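Local coordinates for protein chloramphenicol acetyltransferase (Bacteroides thetaiotaomicron, PDB 2I9D) that probably transfers an acetyl group from acetyl-CoA to the antibiotic chloramphenicol, at residues I92-T103 against I125-E135. Sequence-based numbering, arbitrary orientation.
Sequences IKIKENGKFFTT and IPEDGDPYAAE
Phe101 meets Pro126 and Thr102 meets Pro131 where a beta hairpin at the edge of the mixed sheet packs against the loop joining helix 111-124 to helix 133-141. The hairpin pairs strand 87-93 with strand 100-105, the outermost strand of that sheet within the chain, through a type I turn from Lys95 to Gly98. Phe101 reaches into the curve of the loop because chi1 (177°) swings CG away from the backbone N. Pro126 CG lies over the centre of one face, a CH-pi contact 3.9 Å from the Phe101 ring centroid, while Ile125 CD1 approaches the ring edge; the compact, ring-closed C-H edge of Pro126 suits the flat pi face of a phenyl. A smaller residue such as alanine at Phe101 would probably open a gap beneath Pro126 and let the loop shift. Beyond the ring, Ile125 CG2 packs on Ile94 CG2 at 3.5 Å.

The rigid ring of Pro131 fits a type I turn from Asp130 to Ala133, and Pro131 CB packs 3.4 Å from Phe100 CE1. Thr102 OG1 donates to Pro131 O at 2.8 Å, almost straight along the C=O axis, and a water bridges this hydroxyl to Glu135 OE2; Glu135 OE1 is hydrogen-bonded to Tyr172 OH. Phe100 and Tyr132 form an offset edge-to-face pair, the edge of Phe100 toward the face of Tyr132, planes at 85°, and Tyr132 in turn stacks on Phe21 of the second subunit. A different water links Thr102 O and Asp130 O to Ala134 N at the helix start. At the hairpin tip Lys95 NZ makes a weak salt bridge, 3.3 Å, to Asp128 OD1. Thus apolar packing joins loop to hairpin, while a threonine hydroxyl and one water meet backbone carbonyls, and another water joins two side chains, beside the subunit interface.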
loop_
_atom_site.group_PDB
_atom_site.type_symbol
_atom_site.label_atom_id
_atom_site.label_comp_id
_atom_site.label_asym_id
_atom_site.label_seq_id
_atom_site.Cartn_x
_atom_site.Cartn_y
_atom_site.Cartn_z
ATOM N N ILE A 92 -14.145 8.525 15.070
ATOM C CA ILE A 92 -14.728 9.841 14.911
ATOM C C ILE A 92 -13.823 10.929 15.483
ATOM O O ILE A 92 -13.473 10.895 16.670
ATOM C CB ILE A 92 -16.173 9.892 15.488
ATOM C CG1 ILE A 92 -17.005 8.750 14.874
ATOM C CG2 ILE A 92 -16.821 11.265 15.205
ATOM C CD1 ILE A 92 -17.113 8.816 13.297
ATOM N N LYS A 93 -13.413 11.868 14.626
ATOM C CA LYS A 93 -12.581 12.983 15.066
ATOM C C LYS A 93 -13.375 13.835 16.062
ATOM O O LYS A 93 -14.504 14.228 15.778
ATOM C CB LYS A 93 -12.118 13.821 13.873
ATOM C CG LYS A 93 -11.087 14.920 14.197
ATOM C CD LYS A 93 -11.088 15.941 13.066
ATOM C CE LYS A 93 -9.768 16.690 12.945
ATOM N NZ LYS A 93 -9.911 17.878 12.068
ATOM N N ILE A 94 -12.790 14.066 17.241
ATOM C CA ILE A 94 -13.441 14.821 18.324
ATOM C C ILE A 94 -12.788 16.189 18.578
ATOM O O ILE A 94 -13.429 17.071 19.140
ATOM C CB ILE A 94 -13.563 14.012 19.679
ATOM C CG1 ILE A 94 -12.190 13.649 20.256
ATOM C CG2 ILE A 94 -14.458 12.787 19.511
ATOM C CD1 ILE A 94 -12.211 12.652 21.425
ATOM N N LYS A 95 -11.530 16.362 18.169
ATOM C CA LYS A 95 -10.812 17.630 18.362
ATOM C C LYS A 95 -10.052 18.045 17.109
ATOM O O LYS A 95 -9.682 17.204 16.281
ATOM C CB LYS A 95 -9.856 17.541 19.564
ATOM C CG LYS A 95 -10.567 17.642 20.919
ATOM C CD LYS A 95 -9.628 17.503 22.103
ATOM C CE LYS A 95 -10.445 17.320 23.398
ATOM N NZ LYS A 95 -9.634 16.773 24.551
ATOM N N GLU A 96 -9.803 19.345 16.985
ATOM C CA GLU A 96 -9.151 19.889 15.789
ATOM C C GLU A 96 -7.666 19.521 15.616
ATOM O O GLU A 96 -7.110 19.718 14.531
ATOM C CB GLU A 96 -9.378 21.407 15.684
ATOM C CG GLU A 96 -10.822 21.770 15.286
ATOM C CD GLU A 96 -11.413 20.796 14.237
ATOM O OE1 GLU A 96 -11.108 20.971 13.024
ATOM O OE2 GLU A 96 -12.179 19.860 14.630
ATOM N N ASN A 97 -7.052 18.980 16.672
ATOM C CA ASN A 97 -5.675 18.483 16.628
ATOM C C ASN A 97 -5.589 16.998 16.248
ATOM O O ASN A 97 -4.521 16.368 16.401
ATOM C CB ASN A 97 -5.025 18.653 17.988
ATOM C CG ASN A 97 -5.609 17.701 19.012
ATOM O OD1 ASN A 97 -6.764 17.278 18.876
ATOM N ND2 ASN A 97 -4.815 17.326 20.015
ATOM N N GLY A 98 -6.717 16.428 15.813
ATOM C CA GLY A 98 -6.741 15.054 15.339
ATOM C C GLY A 98 -7.297 14.007 16.278
ATOM O O GLY A 98 -7.588 12.880 15.836
ATOM N N LYS A 99 -7.460 14.359 17.565
ATOM C CA LYS A 99 -8.064 13.428 18.533
ATOM C C LYS A 99 -9.360 12.880 18.003
ATOM O O LYS A 99 -10.189 13.597 17.453
ATOM C CB LYS A 99 -8.283 14.033 19.937
ATOM C CG LYS A 99 -7.218 13.562 20.931
ATOM C CD LYS A 99 -7.637 13.731 22.421
ATOM C CE LYS A 99 -8.317 12.434 23.031
ATOM N NZ LYS A 99 -7.609 11.130 22.671
ATOM N N PHE A 100 -9.508 11.579 18.145
ATOM C CA PHE A 100 -10.711 10.916 17.695
ATOM C C PHE A 100 -11.164 9.994 18.806
ATOM O O PHE A 100 -10.394 9.657 19.702
ATOM C CB PHE A 100 -10.418 10.099 16.426
ATOM C CG PHE A 100 -9.331 9.084 16.612
ATOM C CD1 PHE A 100 -9.623 7.812 17.096
ATOM C CD2 PHE A 100 -8.007 9.402 16.317
ATOM C CE1 PHE A 100 -8.620 6.868 17.255
ATOM C CE2 PHE A 100 -6.996 8.462 16.503
ATOM C CZ PHE A 100 -7.303 7.197 16.969
ATOM N N PHE A 101 -12.418 9.576 18.728
ATOM C CA PHE A 101 -12.889 8.516 19.581
ATOM C C PHE A 101 -13.535 7.454 18.690
ATOM O O PHE A 101 -14.453 7.756 17.904
ATOM C CB PHE A 101 -13.851 9.103 20.649
ATOM C CG PHE A 101 -14.471 8.080 21.546
ATOM C CD1 PHE A 101 -13.750 7.540 22.615
ATOM C CD2 PHE A 101 -15.784 7.642 21.318
ATOM C CE1 PHE A 101 -14.321 6.569 23.453
ATOM C CE2 PHE A 101 -16.380 6.684 22.165
ATOM C CZ PHE A 101 -15.638 6.136 23.228
ATOM N N THR A 102 -13.048 6.220 18.788
ATOM C CA THR A 102 -13.632 5.122 18.023
ATOM C C THR A 102 -14.947 4.649 18.635
ATOM O O THR A 102 -15.045 4.444 19.854
ATOM C CB THR A 102 -12.665 3.932 17.915
ATOM O OG1 THR A 102 -11.424 4.385 17.381
ATOM C CG2 THR A 102 -13.224 2.808 17.036
ATOM N N THR A 103 -15.945 4.450 17.777
ATOM C CA THR A 103 -17.255 3.975 18.224
ATOM C C THR A 103 -17.950 3.062 17.212
ATOM O O THR A 103 -17.555 2.996 16.044
ATOM C CB THR A 103 -18.161 5.167 18.671
ATOM O OG1 THR A 103 -19.206 4.678 19.531
ATOM C CG2 THR A 103 -18.732 5.927 17.469
ATOM N N ILE A 125 -21.302 11.161 21.136
ATOM C CA ILE A 125 -19.871 10.952 21.324
ATOM C C ILE A 125 -19.273 11.812 22.460
ATOM O O ILE A 125 -19.502 13.023 22.515
ATOM C CB ILE A 125 -19.092 11.103 19.994
ATOM C CG1 ILE A 125 -19.113 9.774 19.255
ATOM C CG2 ILE A 125 -17.644 11.510 20.235
ATOM C CD1 ILE A 125 -18.070 9.649 18.225
ATOM N N PRO A 126 -18.513 11.171 23.379
ATOM C CA PRO A 126 -17.938 11.876 24.525
ATOM C C PRO A 126 -16.920 12.949 24.116
ATOM O O PRO A 126 -16.233 12.775 23.110
ATOM C CB PRO A 126 -17.254 10.752 25.339
ATOM C CG PRO A 126 -17.141 9.634 24.482
ATOM C CD PRO A 126 -18.185 9.736 23.396
ATOM N N GLU A 127 -16.809 14.024 24.898
ATOM C CA GLU A 127 -15.904 15.142 24.561
ATOM C C GLU A 127 -14.452 14.696 24.609
ATOM O O GLU A 127 -13.621 15.163 23.825
ATOM C CB GLU A 127 -16.068 16.331 25.529
ATOM C CG GLU A 127 -17.505 16.694 25.912
ATOM C CD GLU A 127 -18.169 17.639 24.911
ATOM O OE1 GLU A 127 -17.434 18.461 24.293
ATOM O OE2 GLU A 127 -19.423 17.565 24.748
ATOM N N ASP A 128 -14.145 13.838 25.576
ATOM C CA ASP A 128 -12.824 13.265 25.726
ATOM C C ASP A 128 -13.045 11.771 25.833
ATOM O O ASP A 128 -14.170 11.317 26.049
ATOM C CB ASP A 128 -12.115 13.796 26.973
ATOM C CG ASP A 128 -10.589 13.894 26.781
ATOM O OD1 ASP A 128 -10.106 13.674 25.629
ATOM O OD2 ASP A 128 -9.872 14.183 27.778
ATOM N N GLY A 129 -12.001 10.992 25.656
ATOM C CA GLY A 129 -12.165 9.564 25.669
ATOM C C GLY A 129 -10.920 8.834 25.248
ATOM O O GLY A 129 -9.962 9.427 24.740
ATOM N N ASP A 130 -10.953 7.531 25.473
ATOM C CA ASP A 130 -9.892 6.637 25.108
ATOM C C ASP A 130 -10.083 6.304 23.618
ATOM O O ASP A 130 -11.096 5.701 23.255
ATOM C CB ASP A 130 -10.032 5.394 25.976
ATOM C CG ASP A 130 -8.981 4.347 25.703
ATOM O OD1 ASP A 130 -8.273 4.427 24.663
ATOM O OD2 ASP A 130 -8.887 3.422 26.541
ATOM N N PRO A 131 -9.127 6.733 22.744
ATOM C CA PRO A 131 -9.315 6.512 21.289
ATOM C C PRO A 131 -9.535 5.049 20.870
ATOM O O PRO A 131 -10.185 4.822 19.833
ATOM C CB PRO A 131 -8.011 7.063 20.643
ATOM C CG PRO A 131 -7.089 7.419 21.780
ATOM C CD PRO A 131 -7.883 7.479 23.051
ATOM N N TYR A 132 -8.985 4.095 21.648
ATOM C CA TYR A 132 -9.082 2.655 21.350
ATOM C C TYR A 132 -9.965 1.787 22.269
ATOM O O TYR A 132 -10.016 0.566 22.117
ATOM C CB TYR A 132 -7.685 2.064 21.209
ATOM C CG TYR A 132 -7.035 2.567 19.929
ATOM C CD1 TYR A 132 -7.453 2.075 18.678
ATOM C CD2 TYR A 132 -6.041 3.544 19.971
ATOM C CE1 TYR A 132 -6.880 2.536 17.491
ATOM C CE2 TYR A 132 -5.475 4.032 18.797
ATOM C CZ TYR A 132 -5.890 3.513 17.561
ATOM O OH TYR A 132 -5.346 3.989 16.409
ATOM N N ALA A 133 -10.686 2.420 23.195
ATOM C CA ALA A 133 -11.599 1.712 24.095
ATOM C C ALA A 133 -12.564 0.820 23.323
ATOM O O ALA A 133 -12.696 -0.346 23.656
ATOM C CB ALA A 133 -12.362 2.704 25.006
ATOM N N ALA A 134 -13.218 1.355 22.286
ATOM C CA ALA A 134 -14.208 0.581 21.510
ATOM C C ALA A 134 -13.625 -0.673 20.867
ATOM O O ALA A 134 -14.242 -1.745 20.882
ATOM C CB ALA A 134 -14.871 1.461 20.441
ATOM N N GLU A 135 -12.425 -0.558 20.315
ATOM C CA GLU A 135 -11.767 -1.746 19.755
ATOM C C GLU A 135 -11.374 -2.763 20.836
ATOM O O GLU A 135 -11.492 -3.965 20.623
ATOM C CB GLU A 135 -10.529 -1.357 18.924
ATOM C CG GLU A 135 -10.835 -0.458 17.723
ATOM C CD GLU A 135 -9.778 -0.581 16.639
ATOM O OE1 GLU A 135 -9.577 -1.719 16.126
ATOM O OE2 GLU A 135 -9.148 0.454 16.307
HETATM O O HOH W 1 -12.909 4.071 21.488
HETATM O O HOH W 2 -9.873 3.015 15.567
#